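Local structure of pseudouridine synthase (Pyrococcus abyssi, 2AUS) at residues Val128-Phe132 with His186-Leu191; Arg153-Glu159 with Phe170-Ala176. The protein probably catalyses the isomerisation of uridine to pseudouridine in RNA, as the archaeal Cbf5 member of the TruB family. All coordinates share one frame; numbering follows the deposited sequence.

Interactions 1 and 2 are two layers of one alpha/beta unit: in interaction 1 two helix segments meet, and in interaction 2 the arms of a beta hairpin pair beneath them. Their centres lie about 13 Å apart and the layers touch directly. Met129 CE reaches Phe170 CG at 3.4 Å, and Phe132 CB lies 3.7 Å from Ile158 CD1, so residues 128-132 face both the partner helix and the hairpin. The chain itself also joins the layers, since strand 167-174 leads on to helix 180-191. In this connection, at the end of interaction 2, the Ala176 side chain is about 4 Å from a bound phosphate ion, probably taken from the crystallisation liquor.

Interaction 1 (Val128-Phe132 with His186-Leu191); sequences VMKEF and HIGLAL
Helix 122-131, with Phe132 just beyond it, meets helix 180-191 over one face of an antiparallel sheet; Phe132, Val128 and Met129 touch His186, Ile187, Ala190 and Leu191. No hydrogen bond crosses the interface; the contact is almost wholly apolar, with one backbone oxygen against the ring. The clearest element is a CH-pi contact: Ile187 CG1 stands 3.7 Å from the centroid of the Phe132 ring and only 8° off the ring normal, hence over the middle of one face. Ile187 can serve two neighbours because its branches diverge. CG1 is anti to the carbonyl carbon (chi1 -74°) and meets the ring, while CG2, anti to the backbone N, lies 4.0 Å from Met129 CG, the two side chains crossing at about a right angle.

Ala190 CB meets the edge of the Phe132 ring at CE1, near the ring plane, at 3.6 Å. His186 adds two further contacts, CB 3.7 Å from Phe132 CE2 and O, obliquely, 3.3 Å from Phe132 CZ; this carbonyl already accepts the helical hydrogen bond from Ala190 N, so the ring lies against an oxygen that has a partner. Farther along, Val128 straddles two residues: CG1, anti to its own backbone N (chi1 174°), lies 3.7 Å from Ala190 CB, and CG2 is equally far from Leu191 CD2. Ala190 CB is thus wedged between the phenyl edge and a valine methyl.

Beneath the helices, Met129 extends onto Val168 and Ile160 of the hairpin strands, and it shares Met114 of strand 108-116 with Ile187. Leu191 rests on Leu116 of that same strand, which places both helices over the sheet.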
loop_
_atom_site.group_PDB
_atom_site.type_symbol
_atom_site.label_atom_id
_atom_site.label_comp_id
_atom_site.label_asym_id
_atom_site.label_seq_id
_atom_site.Cartn_x
_atom_site.Cartn_y
_atom_site.Cartn_z
ATOM N N VAL A 128 -0.861 11.772 -36.758
ATOM C CA VAL A 128 -1.956 10.875 -36.409
ATOM C C VAL A 128 -2.700 11.308 -35.153
ATOM O O VAL A 128 -3.924 11.184 -35.073
ATOM C CB VAL A 128 -1.449 9.440 -36.202
ATOM C CG1 VAL A 128 -2.573 8.556 -35.692
ATOM C CG2 VAL A 128 -0.908 8.901 -37.513
ATOM N N MET A 129 -1.967 11.810 -34.167
ATOM C CA MET A 129 -2.599 12.248 -32.932
ATOM C C MET A 129 -3.256 13.600 -33.125
ATOM O O MET A 129 -3.927 14.114 -32.231
ATOM C CB MET A 129 -1.576 12.306 -31.801
ATOM C CG MET A 129 -1.174 10.933 -31.299
ATOM S SD MET A 129 -0.016 11.014 -29.941
ATOM C CE MET A 129 -1.088 11.604 -28.611
ATOM N N LYS A 130 -3.059 14.175 -34.304
ATOM C CA LYS A 130 -3.655 15.462 -34.620
ATOM C C LYS A 130 -5.029 15.186 -35.225
ATOM O O LYS A 130 -5.952 15.982 -35.087
ATOM C CB LYS A 130 -2.777 16.222 -35.619
ATOM C CG LYS A 130 -3.198 17.665 -35.852
ATOM C CD LYS A 130 -3.072 18.487 -34.575
ATOM C CE LYS A 130 -3.489 19.938 -34.791
ATOM N NZ LYS A 130 -3.411 20.732 -33.530
ATOM N N GLU A 131 -5.157 14.035 -35.875
ATOM C CA GLU A 131 -6.407 13.646 -36.511
ATOM C C GLU A 131 -7.411 13.045 -35.529
ATOM O O GLU A 131 -8.580 12.868 -35.870
ATOM C CB GLU A 131 -6.139 12.636 -37.631
ATOM C CG GLU A 131 -5.838 11.229 -37.130
ATOM C CD GLU A 131 -5.522 10.250 -38.245
ATOM O OE1 GLU A 131 -4.550 10.491 -38.995
ATOM O OE2 GLU A 131 -6.248 9.240 -38.367
ATOM N N PHE A 132 -6.962 12.708 -34.322
ATOM C CA PHE A 132 -7.871 12.137 -33.334
ATOM C C PHE A 132 -8.636 13.200 -32.567
ATOM O O PHE A 132 -9.505 12.885 -31.753
ATOM C CB PHE A 132 -7.132 11.221 -32.358
ATOM C CG PHE A 132 -7.091 9.795 -32.804
ATOM C CD1 PHE A 132 -6.129 9.362 -33.710
ATOM C CD2 PHE A 132 -8.053 8.894 -32.366
ATOM C CE1 PHE A 132 -6.128 8.050 -34.175
ATOM C CE2 PHE A 132 -8.064 7.582 -32.825
ATOM C CZ PHE A 132 -7.098 7.157 -33.733
ATOM N N HIS A 186 -6.971 3.092 -29.864
ATOM C CA HIS A 186 -7.295 3.457 -31.239
ATOM C C HIS A 186 -6.152 4.190 -31.925
ATOM O O HIS A 186 -5.975 4.071 -33.136
ATOM C CB HIS A 186 -8.566 4.310 -31.279
ATOM C CG HIS A 186 -9.810 3.541 -30.957
ATOM N ND1 HIS A 186 -11.075 4.015 -31.234
ATOM C CD2 HIS A 186 -9.980 2.320 -30.396
ATOM C CE1 HIS A 186 -11.970 3.117 -30.859
ATOM N NE2 HIS A 186 -11.332 2.079 -30.348
ATOM N N ILE A 187 -5.388 4.958 -31.152
ATOM C CA ILE A 187 -4.253 5.688 -31.697
ATOM C C ILE A 187 -3.188 4.669 -32.073
ATOM O O ILE A 187 -2.480 4.830 -33.068
ATOM C CB ILE A 187 -3.675 6.693 -30.664
ATOM C CG1 ILE A 187 -4.622 7.892 -30.519
ATOM C CG2 ILE A 187 -2.282 7.137 -31.082
ATOM C CD1 ILE A 187 -4.235 8.864 -29.408
ATOM N N GLY A 188 -3.086 3.612 -31.274
ATOM C CA GLY A 188 -2.114 2.571 -31.548
ATOM C C GLY A 188 -2.485 1.819 -32.814
ATOM O O GLY A 188 -1.610 1.407 -33.578
ATOM N N LEU A 189 -3.787 1.640 -33.035
ATOM C CA LEU A 189 -4.275 0.941 -34.223
ATOM C C LEU A 189 -4.004 1.780 -35.458
ATOM O O LEU A 189 -3.618 1.258 -36.498
ATOM C CB LEU A 189 -5.778 0.662 -34.115
ATOM C CG LEU A 189 -6.212 -0.476 -33.182
ATOM C CD1 LEU A 189 -7.732 -0.555 -33.150
ATOM C CD2 LEU A 189 -5.615 -1.795 -33.659
ATOM N N ALA A 190 -4.202 3.087 -35.328
ATOM C CA ALA A 190 -3.978 4.015 -36.429
ATOM C C ALA A 190 -2.501 4.063 -36.814
ATOM O O ALA A 190 -2.167 4.217 -37.988
ATOM C CB ALA A 190 -4.466 5.405 -36.044
ATOM N N LEU A 191 -1.622 3.937 -35.823
ATOM C CA LEU A 191 -0.181 3.960 -36.068
ATOM C C LEU A 191 0.285 2.628 -36.633
ATOM O O LEU A 191 1.403 2.513 -37.135
ATOM C CB LEU A 191 0.577 4.263 -34.773
ATOM C CG LEU A 191 0.425 5.686 -34.246
ATOM C CD1 LEU A 191 1.151 5.814 -32.921
ATOM C CD2 LEU A 191 0.984 6.672 -35.259
#

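Interaction 2 (Arg153-Glu159 with Phe170-Ala176); sequences RKVYYIE and FRVGVEA
A classic beta bulge, with Tyr156 and Tyr157 set against the single residue Gly173, interrupts the antiparallel hairpin of strands 152-164 and 167-174. Gly173 O receives two weak hydrogen bonds, from Tyr156 N at 2.9 Å and Tyr157 N at 3.4 Å, and one extra residue is taken up between the Val155-Val174 and Tyr157-Gly173 pairs. Beyond the bulge, regular pairing continues through Ile158 with Val172 and Glu159 with Arg171.

With CG between the backbone N and the carbonyl carbon (chi1 59°), the Tyr157 ring folds across the partner strand. Gly173 CA then sits 3.6 Å from the ring centroid, 18° off the normal, in a CH-pi contact; a CB built on this glycine would collide with the ring. Tyr157 OH goes on to hydrogen-bond Glu109 of the adjoining strand, and replacing this tyrosine by an alanine would probably uncover Gly173 CA and deprive the Glu109 carboxylate of its phenolic partner.

Arg171, on the same face, can be followed outward. Its CB passes Glu159 OE1; CG meets the Tyr157 edge, 4.0 Å from CE1; CD is 3.1 Å from Glu159 OE1. The chain bends at chi3, about CG-CD; beyond it NE makes a long, weak ion pair with Glu109 and NH1 closes a salt bridge to Glu159 OE1 at 3.0 Å, on the syn side but 29° out of the carboxylate plane. On the opposite face Val155, Ile158, Val172 and Val174 pack together, turned toward the helices.

At the open end Glu175 OE2 accepts a hydrogen bond from Lys154 N through its anti lone pair, while Arg153 NE donates to Ala176 O at 2.7 Å, lying in the plane of that carbonyl.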
loop_
_atom_site.group_PDB
_atom_site.type_symbol
_atom_site.label_atom_id
_atom_site.label_comp_id
_atom_site.label_asym_id
_atom_site.label_seq_id
_atom_site.Cartn_x
_atom_site.Cartn_y
_atom_site.Cartn_z
ATOM N N ARG A 153 -17.801 10.032 -28.792
ATOM C CA ARG A 153 -17.417 11.090 -27.862
ATOM C C ARG A 153 -16.486 12.081 -28.528
ATOM O O ARG A 153 -15.864 11.772 -29.538
ATOM C CB ARG A 153 -16.749 10.489 -26.620
ATOM C CG ARG A 153 -17.732 9.955 -25.589
ATOM C CD ARG A 153 -18.482 11.106 -24.928
ATOM N NE ARG A 153 -19.468 10.642 -23.955
ATOM C CZ ARG A 153 -20.642 10.106 -24.276
ATOM N NH1 ARG A 153 -20.986 9.972 -25.552
ATOM N NH2 ARG A 153 -21.464 9.684 -23.320
ATOM N N LYS A 154 -16.377 13.270 -27.954
ATOM C CA LYS A 154 -15.532 14.292 -28.543
ATOM C C LYS A 154 -14.237 14.594 -27.793
ATOM O O LYS A 154 -14.222 14.758 -26.572
ATOM C CB LYS A 154 -16.338 15.581 -28.715
ATOM C CG LYS A 154 -15.581 16.697 -29.406
ATOM C CD LYS A 154 -16.517 17.829 -29.812
ATOM C CE LYS A 154 -15.757 18.949 -30.516
ATOM N NZ LYS A 154 -15.021 18.445 -31.713
ATOM N N VAL A 155 -13.150 14.649 -28.557
ATOM C CA VAL A 155 -11.833 14.971 -28.038
ATOM C C VAL A 155 -11.604 16.424 -28.443
ATOM O O VAL A 155 -11.470 16.733 -29.622
ATOM C CB VAL A 155 -10.757 14.075 -28.675
ATOM C CG1 VAL A 155 -9.370 14.500 -28.205
ATOM C CG2 VAL A 155 -11.014 12.624 -28.307
ATOM N N TYR A 156 -11.580 17.316 -27.467
ATOM C CA TYR A 156 -11.405 18.734 -27.739
ATOM C C TYR A 156 -10.000 19.113 -28.172
ATOM O O TYR A 156 -9.820 20.037 -28.965
ATOM C CB TYR A 156 -11.801 19.536 -26.506
ATOM C CG TYR A 156 -13.229 19.283 -26.083
ATOM C CD1 TYR A 156 -14.295 19.638 -26.912
ATOM C CD2 TYR A 156 -13.518 18.671 -24.862
ATOM C CE1 TYR A 156 -15.611 19.388 -26.536
ATOM C CE2 TYR A 156 -14.832 18.420 -24.474
ATOM C CZ TYR A 156 -15.872 18.779 -25.318
ATOM O OH TYR A 156 -17.174 18.523 -24.950
ATOM N N TYR A 157 -9.005 18.404 -27.650
ATOM C CA TYR A 157 -7.623 18.688 -27.995
ATOM C C TYR A 157 -6.659 17.626 -27.498
ATOM O O TYR A 157 -6.884 16.988 -26.472
ATOM C CB TYR A 157 -7.205 20.062 -27.447
ATOM C CG TYR A 157 -7.327 20.216 -25.941
ATOM C CD1 TYR A 157 -6.365 19.690 -25.074
ATOM C CD2 TYR A 157 -8.407 20.891 -25.383
ATOM C CE1 TYR A 157 -6.479 19.840 -23.686
ATOM C CE2 TYR A 157 -8.535 21.044 -24.005
ATOM C CZ TYR A 157 -7.569 20.520 -23.161
ATOM O OH TYR A 157 -7.705 20.695 -21.796
ATOM N N ILE A 158 -5.593 17.437 -28.263
ATOM C CA ILE A 158 -4.544 16.494 -27.930
ATOM C C ILE A 158 -3.252 17.265 -28.116
ATOM O O ILE A 158 -2.864 17.579 -29.239
ATOM C CB ILE A 158 -4.532 15.276 -28.869
ATOM C CG1 ILE A 158 -5.757 14.404 -28.602
ATOM C CG2 ILE A 158 -3.258 14.476 -28.661
ATOM C CD1 ILE A 158 -5.827 13.168 -29.479
ATOM N N GLU A 159 -2.604 17.589 -27.005
ATOM C CA GLU A 159 -1.356 18.328 -27.023
ATOM C C GLU A 159 -0.198 17.415 -26.622
ATOM O O GLU A 159 -0.094 16.991 -25.473
ATOM C CB GLU A 159 -1.456 19.508 -26.060
ATOM C CG GLU A 159 -0.119 20.095 -25.644
ATOM C CD GLU A 159 -0.255 21.057 -24.476
ATOM O OE1 GLU A 159 -0.873 20.674 -23.455
ATOM O OE2 GLU A 159 0.266 22.189 -24.573
ATOM N N PHE A 170 1.288 13.042 -23.505
ATOM C CA PHE A 170 0.401 14.049 -24.067
ATOM C C PHE A 170 -0.728 14.465 -23.147
ATOM O O PHE A 170 -1.096 13.743 -22.222
ATOM C CB PHE A 170 -0.167 13.560 -25.400
ATOM C CG PHE A 170 -1.137 12.417 -25.279
ATOM C CD1 PHE A 170 -2.509 12.646 -25.297
ATOM C CD2 PHE A 170 -0.679 11.105 -25.188
ATOM C CE1 PHE A 170 -3.416 11.585 -25.233
ATOM C CE2 PHE A 170 -1.574 10.040 -25.122
ATOM C CZ PHE A 170 -2.948 10.281 -25.146
ATOM N N ARG A 171 -1.257 15.654 -23.407
ATOM C CA ARG A 171 -2.359 16.206 -22.635
ATOM C C ARG A 171 -3.571 16.152 -23.549
ATOM O O ARG A 171 -3.468 16.446 -24.737
ATOM C CB ARG A 171 -2.050 17.648 -22.236
ATOM C CG ARG A 171 -3.245 18.428 -21.717
ATOM C CD ARG A 171 -2.817 19.814 -21.257
ATOM N NE ARG A 171 -2.180 19.756 -19.946
ATOM C CZ ARG A 171 -1.025 20.336 -19.639
ATOM N NH1 ARG A 171 -0.358 21.028 -20.555
ATOM N NH2 ARG A 171 -0.539 20.230 -18.406
ATOM N N VAL A 172 -4.713 15.755 -23.002
ATOM C CA VAL A 172 -5.916 15.644 -23.805
ATOM C C VAL A 172 -7.155 16.150 -23.087
ATOM O O VAL A 172 -7.380 15.836 -21.916
ATOM C CB VAL A 172 -6.147 14.166 -24.233
ATOM C CG1 VAL A 172 -6.211 13.273 -23.007
ATOM C CG2 VAL A 172 -7.423 14.047 -25.035
ATOM N N GLY A 173 -7.945 16.949 -23.798
ATOM C CA GLY A 173 -9.183 17.472 -23.253
ATOM C C GLY A 173 -10.259 16.628 -23.905
ATOM O O GLY A 173 -10.207 16.398 -25.116
ATOM N N VAL A 174 -11.227 16.160 -23.122
ATOM C CA VAL A 174 -12.278 15.311 -23.657
ATOM C C VAL A 174 -13.659 15.572 -23.069
ATOM O O VAL A 174 -13.801 16.146 -21.988
ATOM C CB VAL A 174 -11.958 13.824 -23.412
ATOM C CG1 VAL A 174 -10.619 13.463 -24.035
ATOM C CG2 VAL A 174 -11.946 13.535 -21.901
ATOM N N GLU A 175 -14.676 15.124 -23.794
ATOM C CA GLU A 175 -16.055 15.263 -23.362
ATOM C C GLU A 175 -16.253 14.251 -22.230
ATOM O O GLU A 175 -15.524 13.265 -22.144
ATOM C CB GLU A 175 -16.997 14.943 -24.531
ATOM C CG GLU A 175 -18.467 15.180 -24.242
ATOM C CD GLU A 175 -19.367 14.884 -25.435
ATOM O OE1 GLU A 175 -20.571 15.226 -25.372
ATOM O OE2 GLU A 175 -18.874 14.308 -26.430
ATOM N N ALA A 176 -17.228 14.489 -21.360
ATOM C CA ALA A 176 -17.487 13.565 -20.263
ATOM C C ALA A 176 -17.755 12.160 -20.798
ATOM O O ALA A 176 -18.393 11.998 -21.833
ATOM C CB ALA A 176 -18.676 14.045 -19.452
HETATM O O HOH W 1 -21.042 10.647 -20.188
#